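Local structure of diaminopimelate decarboxylase (Aquifex aeolicus, 2P3E) at residues L291-Q296 with I307-A311; G345-E349 with Y385-P389. The protein probably catalyses the pyridoxal phosphate-dependent decarboxylation of meso-diaminopimelate to L-lysine, the last step of lysine biosynthesis, as a homodimer. One frame throughout, in Å; residues are numbered along the deposited sequence.

Contact 1: L291-Q296 with I307-A311; sequences LITQVQ and IIVDA
Two donors of strand 291-296 grip one carboxylate oxygen, OD1 of Asp310, and so carry the hairpin's pairing past the last residue of strand 307-309. The hydroxyl OG1 of Thr293 gives a 2.7 Å bond to Asp310 OD1, nearly along its C-O axis, while the amide Gln294 N, 2.9 Å from Asp310 OD1, comes from above the carboxylate, 52° out of its plane. The first torsion of Asp310 (chi1 61°) sets CG between its own N and carbonyl carbon and brings OD1 to Thr293 and Gln294. The other oxygen, OD2, is held by Thr34. Asp310 N donates only weakly to Gln294 O, and the straight backbone bond follows at Gln296, whose N meets Ile308 O at 2.7 Å in the carbonyl plane. Gln296 then folds back on its own strand: its NE2 donates to Gln294 O at 3.0 Å and to Gln294 OE1 at 3.2 Å, and the same amide runs nearly flat against the carboxylate of Asp310. Val295 and Val309 form an antiparallel non-hydrogen-bonded pair, and Val295 CG2 touches Ile307 CG2 at 3.8 Å. At the start of 291-296 and beyond the end of strand 304-309, Leu291 CD2 packs on Ala311 CB, 4.1 Å away. The short strand segments meet at 126°, well away from straight antiparallel. The hairpin belongs to the mixed beta sheet, apart from the pyridoxal-binding barrel, as in fold type III decarboxylases: strand 289-301 also pairs with 368-371 and 36-40, helix 25-32 covers Ile292, and Ile307 and Ile308 pack against strand 338-344.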
loop_
_atom_site.group_PDB
_atom_site.type_symbol
_atom_site.label_atom_id
_atom_site.label_comp_id
_atom_site.label_asym_id
_atom_site.label_seq_id
_atom_site.Cartn_x
_atom_site.Cartn_y
_atom_site.Cartn_z
ATOM N N LEU B 291 -14.188 8.893 -3.653
ATOM C CA LEU B 291 -13.564 9.095 -2.360
ATOM C C LEU B 291 -13.823 10.528 -1.902
ATOM O O LEU B 291 -13.468 11.485 -2.604
ATOM C CB LEU B 291 -12.063 8.803 -2.419
ATOM C CG LEU B 291 -11.207 9.072 -1.162
ATOM C CD1 LEU B 291 -11.679 8.232 0.024
ATOM C CD2 LEU B 291 -9.724 8.783 -1.478
ATOM N N ILE B 292 -14.442 10.665 -0.728
ATOM C CA ILE B 292 -14.727 11.980 -0.152
ATOM C C ILE B 292 -13.690 12.292 0.898
ATOM O O ILE B 292 -13.383 11.456 1.763
ATOM C CB ILE B 292 -16.138 12.078 0.514
ATOM C CG1 ILE B 292 -17.245 11.559 -0.427
ATOM C CG2 ILE B 292 -16.427 13.533 0.995
ATOM C CD1 ILE B 292 -17.275 12.202 -1.839
ATOM N N THR B 293 -13.150 13.503 0.818
ATOM C CA THR B 293 -12.109 13.923 1.734
ATOM C C THR B 293 -12.358 15.360 2.187
ATOM O O THR B 293 -12.917 16.146 1.446
ATOM C CB THR B 293 -10.687 13.741 1.099
ATOM O OG1 THR B 293 -9.683 14.111 2.042
ATOM C CG2 THR B 293 -10.508 14.568 -0.190
ATOM N N GLN B 294 -11.944 15.682 3.410
ATOM C CA GLN B 294 -12.127 17.032 3.952
ATOM C C GLN B 294 -10.812 17.812 3.961
ATOM O O GLN B 294 -9.754 17.297 4.348
ATOM C CB GLN B 294 -12.717 16.946 5.362
ATOM C CG GLN B 294 -13.058 18.301 5.989
ATOM C CD GLN B 294 -13.472 18.165 7.429
ATOM O OE1 GLN B 294 -12.764 17.560 8.244
ATOM N NE2 GLN B 294 -14.619 18.732 7.757
ATOM N N VAL B 295 -10.892 19.064 3.518
ATOM C CA VAL B 295 -9.770 19.992 3.538
ATOM C C VAL B 295 -9.413 20.354 4.989
ATOM O O VAL B 295 -10.279 20.766 5.770
ATOM C CB VAL B 295 -10.074 21.287 2.714
ATOM C CG1 VAL B 295 -8.889 22.266 2.813
ATOM C CG2 VAL B 295 -10.398 20.952 1.244
ATOM N N GLN B 296 -8.142 20.163 5.341
ATOM C CA GLN B 296 -7.626 20.425 6.678
ATOM C C GLN B 296 -6.887 21.754 6.707
ATOM O O GLN B 296 -7.157 22.581 7.577
ATOM C CB GLN B 296 -6.702 19.292 7.133
ATOM C CG GLN B 296 -7.356 17.918 7.154
ATOM C CD GLN B 296 -8.642 17.880 7.960
ATOM O OE1 GLN B 296 -8.658 18.218 9.147
ATOM N NE2 GLN B 296 -9.735 17.473 7.317
ATOM N N ILE B 307 -3.431 22.343 -1.037
ATOM C CA ILE B 307 -4.695 22.062 -0.373
ATOM C C ILE B 307 -4.470 20.722 0.340
ATOM O O ILE B 307 -4.386 19.670 -0.301
ATOM C CB ILE B 307 -5.852 21.958 -1.389
ATOM C CG1 ILE B 307 -6.032 23.301 -2.139
ATOM C CG2 ILE B 307 -7.152 21.508 -0.715
ATOM C CD1 ILE B 307 -7.090 23.281 -3.235
ATOM N N ILE B 308 -4.350 20.782 1.665
ATOM C CA ILE B 308 -4.025 19.592 2.464
ATOM C C ILE B 308 -5.319 18.972 2.970
ATOM O O ILE B 308 -6.118 19.650 3.629
ATOM C CB ILE B 308 -3.065 19.941 3.637
ATOM C CG1 ILE B 308 -1.783 20.586 3.084
ATOM C CG2 ILE B 308 -2.751 18.677 4.490
ATOM C CD1 ILE B 308 -0.916 21.326 4.120
ATOM N N VAL B 309 -5.528 17.697 2.638
ATOM C CA VAL B 309 -6.776 16.992 2.955
ATOM C C VAL B 309 -6.526 15.811 3.882
ATOM O O VAL B 309 -5.361 15.512 4.189
ATOM C CB VAL B 309 -7.532 16.545 1.650
ATOM C CG1 VAL B 309 -7.946 17.778 0.830
ATOM C CG2 VAL B 309 -6.674 15.571 0.799
ATOM N N ASP B 310 -7.597 15.135 4.317
ATOM C CA ASP B 310 -7.436 14.050 5.301
ATOM C C ASP B 310 -7.260 12.664 4.683
ATOM O O ASP B 310 -7.031 11.682 5.390
ATOM C CB ASP B 310 -8.534 14.081 6.394
ATOM C CG ASP B 310 -9.962 13.898 5.850
ATOM O OD1 ASP B 310 -10.182 13.668 4.639
ATOM O OD2 ASP B 310 -10.894 13.981 6.681
ATOM N N ALA B 311 -7.353 12.589 3.363
ATOM C CA ALA B 311 -7.125 11.341 2.640
ATOM C C ALA B 311 -5.807 11.423 1.926
ATOM O O ALA B 311 -5.456 12.463 1.346
ATOM C CB ALA B 311 -8.247 11.062 1.628
#

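Contact 2: G345-E349 with Y385-P389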
loop_
_atom_site.group_PDB
_atom_site.type_symbol
_atom_site.label_atom_id
_atom_site.label_comp_id
_atom_site.label_asym_id
_atom_site.label_seq_id
_atom_site.Cartn_x
_atom_site.Cartn_y
_atom_site.Cartn_z
ATOM N N GLY B 345 -2.115 14.778 0.834
ATOM C CA GLY B 345 -2.722 14.121 1.983
ATOM C C GLY B 345 -1.945 14.292 3.268
ATOM O O GLY B 345 -1.019 15.101 3.332
ATOM N N PRO B 346 -2.315 13.514 4.301
ATOM C CA PRO B 346 -1.762 13.597 5.650
ATOM C C PRO B 346 -0.435 12.827 5.828
ATOM O O PRO B 346 0.276 13.052 6.810
ATOM C CB PRO B 346 -2.867 12.951 6.506
ATOM C CG PRO B 346 -3.459 11.922 5.609
ATOM C CD PRO B 346 -3.350 12.467 4.195
ATOM N N ILE B 347 -0.113 11.936 4.885
ATOM C CA ILE B 347 1.030 11.030 5.050
ATOM C C ILE B 347 2.360 11.789 4.991
ATOM O O ILE B 347 2.516 12.743 4.201
ATOM C CB ILE B 347 1.039 9.890 3.990
ATOM C CG1 ILE B 347 -0.230 8.999 4.096
ATOM C CG2 ILE B 347 2.361 9.090 4.057
ATOM C CD1 ILE B 347 -0.322 8.136 5.378
ATOM N N CYS B 348 3.311 11.347 5.820
ATOM C CA CYS B 348 4.627 11.972 5.873
ATOM C C CYS B 348 5.549 11.422 4.770
ATOM O O CYS B 348 6.521 10.671 5.031
ATOM C CB CYS B 348 5.234 11.827 7.274
ATOM S SG CYS B 348 6.406 13.146 7.640
ATOM N N GLU B 349 5.195 11.765 3.533
ATOM C CA GLU B 349 5.987 11.478 2.334
ATOM C C GLU B 349 5.796 12.652 1.383
ATOM O O GLU B 349 4.700 13.174 1.262
ATOM C CB GLU B 349 5.482 10.215 1.609
ATOM C CG GLU B 349 5.651 8.904 2.359
ATOM C CD GLU B 349 7.073 8.346 2.292
ATOM O OE1 GLU B 349 8.004 9.054 1.834
ATOM O OE2 GLU B 349 7.252 7.178 2.698
ATOM N N TYR B 385 -0.274 2.761 6.738
ATOM C CA TYR B 385 0.917 3.577 6.842
ATOM C C TYR B 385 0.661 4.807 7.721
ATOM O O TYR B 385 -0.399 5.448 7.614
ATOM C CB TYR B 385 1.404 3.943 5.427
ATOM C CG TYR B 385 2.776 4.554 5.376
ATOM C CD1 TYR B 385 3.788 4.138 6.249
ATOM C CD2 TYR B 385 3.081 5.546 4.426
ATOM C CE1 TYR B 385 5.066 4.715 6.207
ATOM C CE2 TYR B 385 4.346 6.115 4.367
ATOM C CZ TYR B 385 5.330 5.696 5.259
ATOM O OH TYR B 385 6.580 6.278 5.184
ATOM N N ASN B 386 1.610 5.103 8.619
ATOM C CA ASN B 386 1.483 6.182 9.591
ATOM C C ASN B 386 0.394 5.897 10.642
ATOM O O ASN B 386 -0.128 6.818 11.266
ATOM C CB ASN B 386 1.225 7.543 8.900
ATOM C CG ASN B 386 2.432 8.082 8.098
ATOM O OD1 ASN B 386 2.369 9.195 7.608
ATOM N ND2 ASN B 386 3.524 7.309 7.985
ATOM N N MET B 387 0.060 4.616 10.835
ATOM C CA MET B 387 -0.947 4.221 11.832
ATOM C C MET B 387 -2.293 4.904 11.558
ATOM O O MET B 387 -2.987 5.324 12.485
ATOM C CB MET B 387 -0.442 4.506 13.265
ATOM C CG MET B 387 0.392 3.395 13.870
ATOM S SD MET B 387 -0.556 1.862 14.146
ATOM C CE MET B 387 -1.729 2.429 15.387
ATOM N N ARG B 388 -2.660 4.999 10.280
ATOM C CA ARG B 388 -3.907 5.623 9.891
ATOM C C ARG B 388 -4.982 4.576 9.635
ATOM O O ARG B 388 -4.836 3.755 8.734
ATOM C CB ARG B 388 -3.711 6.507 8.642
ATOM C CG ARG B 388 -2.693 7.629 8.872
ATOM C CD ARG B 388 -2.794 8.769 7.854
ATOM N NE ARG B 388 -3.822 9.734 8.259
ATOM C CZ ARG B 388 -3.670 10.753 9.127
ATOM N NH1 ARG B 388 -2.498 11.049 9.706
ATOM N NH2 ARG B 388 -4.735 11.515 9.400
ATOM N N PRO B 389 -6.069 4.592 10.440
ATOM C CA PRO B 389 -7.165 3.660 10.167
ATOM C C PRO B 389 -7.775 3.958 8.800
ATOM O O PRO B 389 -7.829 5.127 8.372
ATOM C CB PRO B 389 -8.189 3.963 11.265
ATOM C CG PRO B 389 -7.414 4.642 12.356
ATOM C CD PRO B 389 -6.321 5.419 11.632
HETATM O O HOH W 1 0.151 10.929 8.766
HETATM O O HOH W 2 6.147 8.303 6.720
#
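Pro346 lays its ring over one face of the Arg388 guanidinium, with CB 3.5 Å from Arg388 CZ. With the ring on that face, the in-plane N-H groups stay available, and Arg388 NH1 gives one to a water at 2.8 Å that also lies near Pro346 O and Asn386 OD1. Ile347 comes next and divides its branches: CG2 meets Tyr385 CE2 at 3.6 Å, whereas CD1 turns to Tyr385 O and to the aliphatic part of Arg388. The amide of Ile347 is held by Asp352. The chain then bends in an inverse gamma turn centred on Cys348, at the head of the Cys-Glu-X-Gly-Asp sequence of the diaminopimelate decarboxylases (the LysA subfamily). Cys348 N points straight at Asn386 OD1, 3.0 Å away and in the carbonyl plane, with 168° at the hydrogen. That bond helps fix the rotation of the Asn386 amide, whose ND2 lies 3.4 Å above the plane of the Tyr385 ring, over its centre. A second water donates to Cys348 O and to Tyr385 OH, 2.6 Å from the latter, and accepts from Asn386 ND2. Glu349, probably a substrate ligand, bends at its second torsion (chi2 -79°) and brings its carboxylate to the edge of the Tyr385 ring, where Tyr385 OH donates to Glu349 OE2 at 2.7 Å from 43° above the carboxylate plane. Cutting Glu349 back to an alanine would probably leave the Tyr385 hydroxyl with its water but no carboxylate, and the ring edge without the cover of CG. Across the dimer interface, Tyr377 of the second subunit, probably a cofactor and substrate ligand, packs on Tyr385, and NZ of Lys175 of that subunit hydrogen-bonds to both Gly345 O and Ile347 O.

Following the chain, strand 289-301 turns back into strand 304-309, and contact 1 closes this short hairpin across ten intervening residues. After helix 318-322 and strand 328-330 the chain returns in strand 338-344, which runs parallel beside 304-309 and delivers the first segment of contact 2; strands 358-361 and 368-371 follow before residues 385-389 close that larger loop. The two closures are in series, neither nested nor crossed. They nevertheless meet: Pro346 lies against Val309, Asp310 and Ala311, with its CD 3.5 Å from Ala311 C. The end of the hairpin and the residues just after it thus abut the 345-349 loop, which in turn meets 385-389, and both contacts border the second subunit.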